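Local coordinates for protein MdbA (Actinomyces oris, PDB 4Z7X) that probably forms disulfide bonds in exported proteins as a thiol-disulfide oxidoreductase of the thioredoxin superfamily, linked to sortase-mediated pilus assembly, at residues A[62-67]-A[103-108]. Residues are numbered along the deposited sequence; the frame is centred on the assembly and turned at random. Where two conformers were deposited one is given.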
ATOM      1  N   TYR A  62       6.525   1.297   3.595  1.00 11.74           N
ATOM      2  CA  TYR A  62       6.211   2.725   3.506  1.00  9.40           C
ATOM      3  C   TYR A  62       6.452   3.153   2.065  1.00 12.22           C
ATOM      4  O   TYR A  62       7.554   2.939   1.514  1.00 14.80           O
ATOM      5  CB  TYR A  62       7.068   3.572   4.467  1.00 11.74           C
ATOM      6  CG  TYR A  62       6.726   3.399   5.908  1.00 13.42           C
ATOM      7  CD1 TYR A  62       7.188   2.311   6.654  1.00 13.98           C
ATOM      8  CD2 TYR A  62       5.947   4.334   6.547  1.00 13.82           C
ATOM      9  CE1 TYR A  62       6.834   2.172   7.993  1.00 14.68           C
ATOM     10  CE2 TYR A  62       5.620   4.225   7.888  1.00 13.90           C
ATOM     11  CZ  TYR A  62       6.058   3.141   8.607  1.00 15.45           C
ATOM     12  OH  TYR A  62       5.713   2.994   9.946  1.00 17.00           O
ATOM     13  N   PHE A  63       5.426   3.736   1.458  1.00 11.32           N
ATOM     14  CA  PHE A  63       5.460   4.025   0.020  1.00 11.44           C
ATOM     15  C   PHE A  63       4.690   5.296  -0.311  1.00 10.60           C
ATOM     16  O   PHE A  63       3.895   5.798   0.489  1.00 10.57           O
ATOM     17  CB  PHE A  63       4.849   2.854  -0.740  1.00 13.16           C
ATOM     18  CG  PHE A  63       3.359   2.768  -0.608  1.00 10.95           C
ATOM     19  CD1 PHE A  63       2.750   2.126   0.453  1.00 13.34           C
ATOM     20  CD2 PHE A  63       2.567   3.475  -1.485  1.00 11.23           C
ATOM     21  CE1 PHE A  63       1.370   2.129   0.551  1.00 13.72           C
ATOM     22  CE2 PHE A  63       1.203   3.474  -1.400  1.00 11.35           C
ATOM     23  CZ  PHE A  63       0.593   2.807  -0.357  1.00 13.74           C
ATOM     24  N   ASP A  64       5.000   5.835  -1.491  1.00 11.07           N
ATOM     25  CA  ASP A  64       4.263   6.939  -2.123  1.00 11.71           C
ATOM     26  C   ASP A  64       3.912   6.481  -3.548  1.00 11.47           C
ATOM     27  O   ASP A  64       4.801   6.060  -4.295  1.00 11.33           O
ATOM     28  CB  ASP A  64       5.159   8.195  -2.157  1.00 12.71           C
ATOM     29  CG  ASP A  64       4.458   9.440  -2.684  1.00 11.68           C
ATOM     30  OD1 ASP A  64       3.478   9.306  -3.420  1.00 12.44           O
ATOM     31  OD2 ASP A  64       4.931  10.572  -2.400  1.00 15.50           O
ATOM     32  N   TYR A  65       2.644   6.544  -3.899  1.00 10.26           N
ATOM     33  CA  TYR A  65       2.190   6.238  -5.246  1.00 10.96           C
ATOM     34  C   TYR A  65       2.885   7.015  -6.363  1.00 11.99           C
ATOM     35  O   TYR A  65       2.865   6.574  -7.514  1.00 14.37           O
ATOM     36  CB  TYR A  65       0.661   6.384  -5.394  1.00 11.18           C
ATOM     37  CG  TYR A  65      -0.148   5.287  -4.710  1.00 10.06           C
ATOM     38  CD1 TYR A  65       0.025   3.971  -5.077  1.00  9.67           C
ATOM     39  CD2 TYR A  65      -1.014   5.564  -3.667  1.00 11.69           C
ATOM     40  CE1 TYR A  65      -0.682   2.956  -4.487  1.00 10.06           C
ATOM     41  CE2 TYR A  65      -1.726   4.557  -3.043  1.00 11.21           C
ATOM     42  CZ  TYR A  65      -1.544   3.254  -3.443  1.00  9.96           C
ATOM     43  OH  TYR A  65      -2.218   2.263  -2.809  1.00 11.61           O
ATOM     44  N   SER A  66       3.461   8.162  -6.035  1.00 11.41           N
ATOM     45  CA  SER A  66       4.177   8.990  -7.013  1.00 11.62           C
ATOM     46  C   SER A  66       5.701   8.845  -6.982  1.00 11.41           C
ATOM     47  O   SER A  66       6.403   9.604  -7.662  1.00 13.95           O
ATOM     48  CB  SER A  66       3.827  10.462  -6.820  1.00 12.77           C
ATOM     49  OG  SER A  66       2.462  10.700  -7.118  1.00 14.74           O
ATOM     50  N   CYS A  67       6.183   7.815  -6.284  1.00 13.14           N
ATOM     51  CA  CYS A  67       7.624   7.545  -6.140  1.00 13.70           C
ATOM     52  C   CYS A  67       8.065   6.460  -7.123  1.00 13.24           C
ATOM     53  O   CYS A  67       7.578   5.299  -7.085  1.00 14.46           O
ATOM     54  CB  CYS A  67       7.948   7.140  -4.687  1.00 14.87           C
ATOM     55  SG  CYS A  67       9.648   6.537  -4.477  1.00 17.28           S
ATOM     56  N   GLU A 103       0.115  15.754  -6.552  1.00 16.12           N
ATOM     57  CA  GLU A 103      -1.322  15.569  -6.426  0.60 17.57           C
ATOM     58  C   GLU A 103      -1.795  14.198  -6.927  1.00 14.86           C
ATOM     59  O   GLU A 103      -2.779  13.683  -6.423  1.00 15.72           O
ATOM     60  CB  GLU A 103      -2.125  16.703  -7.061  0.60 21.64           C
ATOM     61  CG  GLU A 103      -1.940  18.021  -6.338  0.60 24.53           C
ATOM     62  CD  GLU A 103      -2.269  17.937  -4.857  0.60 24.98           C
ATOM     63  OE1 GLU A 103      -1.352  18.183  -4.062  0.60 20.52           O
ATOM     64  OE2 GLU A 103      -3.441  17.624  -4.496  0.60 32.91           O
ATOM     65  N   TRP A 104      -1.069  13.576  -7.871  1.00 13.72           N
ATOM     66  CA  TRP A 104      -1.375  12.188  -8.275  1.00 12.67           C
ATOM     67  C   TRP A 104      -1.551  11.268  -7.054  1.00 12.98           C
ATOM     68  O   TRP A 104      -2.444  10.442  -7.039  1.00 12.07           O
ATOM     69  CB  TRP A 104      -0.289  11.625  -9.190  1.00 14.28           C
ATOM     70  CG  TRP A 104      -0.485  10.202  -9.574  1.00 14.19           C
ATOM     71  CD1 TRP A 104       0.365   9.166  -9.319  1.00 15.34           C
ATOM     72  CD2 TRP A 104      -1.585   9.643 -10.309  1.00 15.41           C
ATOM     73  NE1 TRP A 104      -0.112   8.006  -9.851  1.00 15.52           N
ATOM     74  CE2 TRP A 104      -1.312   8.259 -10.468  1.00 15.95           C
ATOM     75  CE3 TRP A 104      -2.770  10.167 -10.858  1.00 16.76           C
ATOM     76  CZ2 TRP A 104      -2.185   7.393 -11.127  1.00 17.47           C
ATOM     77  CZ3 TRP A 104      -3.641   9.285 -11.525  1.00 18.27           C
ATOM     78  CH2 TRP A 104      -3.339   7.929 -11.650  1.00 20.16           C
ATOM     79  N   THR A 105      -0.723  11.438  -6.023  1.00 11.99           N
ATOM     80  CA  THR A 105      -0.859  10.639  -4.831  1.00 12.97           C
ATOM     81  C   THR A 105      -2.225  10.803  -4.184  1.00 11.47           C
ATOM     82  O   THR A 105      -2.809   9.795  -3.753  1.00 12.95           O
ATOM     83  CB  THR A 105       0.282  10.957  -3.849  1.00 12.50           C
ATOM     84  OG1 THR A 105       1.516  10.683  -4.520  1.00 14.65           O
ATOM     85  CG2 THR A 105       0.165  10.158  -2.550  1.00 14.21           C
ATOM     86  N   SER A 106      -2.742  12.039  -4.112  1.00 11.84           N
ATOM     87  CA  SER A 106      -4.077  12.235  -3.569  1.00 12.37           C
ATOM     88  C   SER A 106      -5.146  11.605  -4.467  1.00 11.53           C
ATOM     89  O   SER A 106      -6.139  11.095  -3.979  1.00 11.51           O
ATOM     90  CB  SER A 106      -4.403  13.715  -3.352  1.00 14.02           C
ATOM     91  OG  SER A 106      -3.603  14.260  -2.296  1.00 15.71           O
ATOM     92  N   VAL A 107      -4.967  11.703  -5.778  1.00 11.45           N
ATOM     93  CA  VAL A 107      -5.928  11.100  -6.703  1.00 11.47           C
ATOM     94  C   VAL A 107      -6.002   9.592  -6.445  1.00 10.33           C
ATOM     95  O   VAL A 107      -7.101   9.027  -6.252  1.00  9.73           O
ATOM     96  CB  VAL A 107      -5.578  11.413  -8.151  1.00 12.63           C
ATOM     97  CG1 VAL A 107      -6.522  10.699  -9.106  1.00 15.73           C
ATOM     98  CG2 VAL A 107      -5.637  12.923  -8.387  1.00 12.02           C
ATOM     99  N   VAL A 108      -4.843   8.953  -6.443  1.00 11.42           N
ATOM    100  CA  VAL A 108      -4.792   7.508  -6.208  1.00 10.97           C
ATOM    101  C   VAL A 108      -5.322   7.155  -4.822  1.00  9.97           C
ATOM    102  O   VAL A 108      -6.115   6.207  -4.697  1.00 10.43           O
ATOM    103  CB  VAL A 108      -3.387   6.902  -6.375  1.00 11.60           C
ATOM    104  CG1 VAL A 108      -3.444   5.404  -6.135  1.00 11.61           C
ATOM    105  CG2 VAL A 108      -2.824   7.188  -7.744  1.00 12.98           C
TER
HETATM  106  O   HOH W   1       3.492  12.546  -3.745  1.00 14.34           O
HETATM  107  O   HOH W   2       0.755   5.412  -8.914  1.00 15.92           O
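D64 and T105 join the turn that leaves strand 58-63 to helix 103-118 of this thioredoxin-like fold; C67, at the end of the turn and N-cap of the next helix, begins a CxxC sequence consistent with the thioredoxin-type redox motif. Hydrogen bonds carry the polar half. The T105 hydroxyl donates to the syn lone pair of D64 OD1, with OG1 and OD1 2.6 Å apart. The same OD1 takes the backbone N-H of S66 (2.9 Å from N) from above the carboxylate plane, making an Asx turn. CG of D64 lies anti to its backbone N (chi1 -175°), and OD2 is held by the L100 amide and by a water that also donates to T105 OG1. An alanine in place of D64 would probably leave the S66 N-H, the T105 hydroxyl and the L100 amide without their carboxylate acceptor, and the Asx turn would probably be lost. S66, whose short side chain ends in a hydroxyl, brings OG within 2.8 Å of T105 OG1 and to the indole edge of W104 at CD1. A second water bridges Y65 O and W104 NE1. The apolar half is a CH-pi contact: beta-branched V108 sets CG1 over the centre of the Y65 ring, whose hydroxyl bonds H127 ND1. On the opposite face of that ring lies F63 CE2, 3.4 Å above the plane.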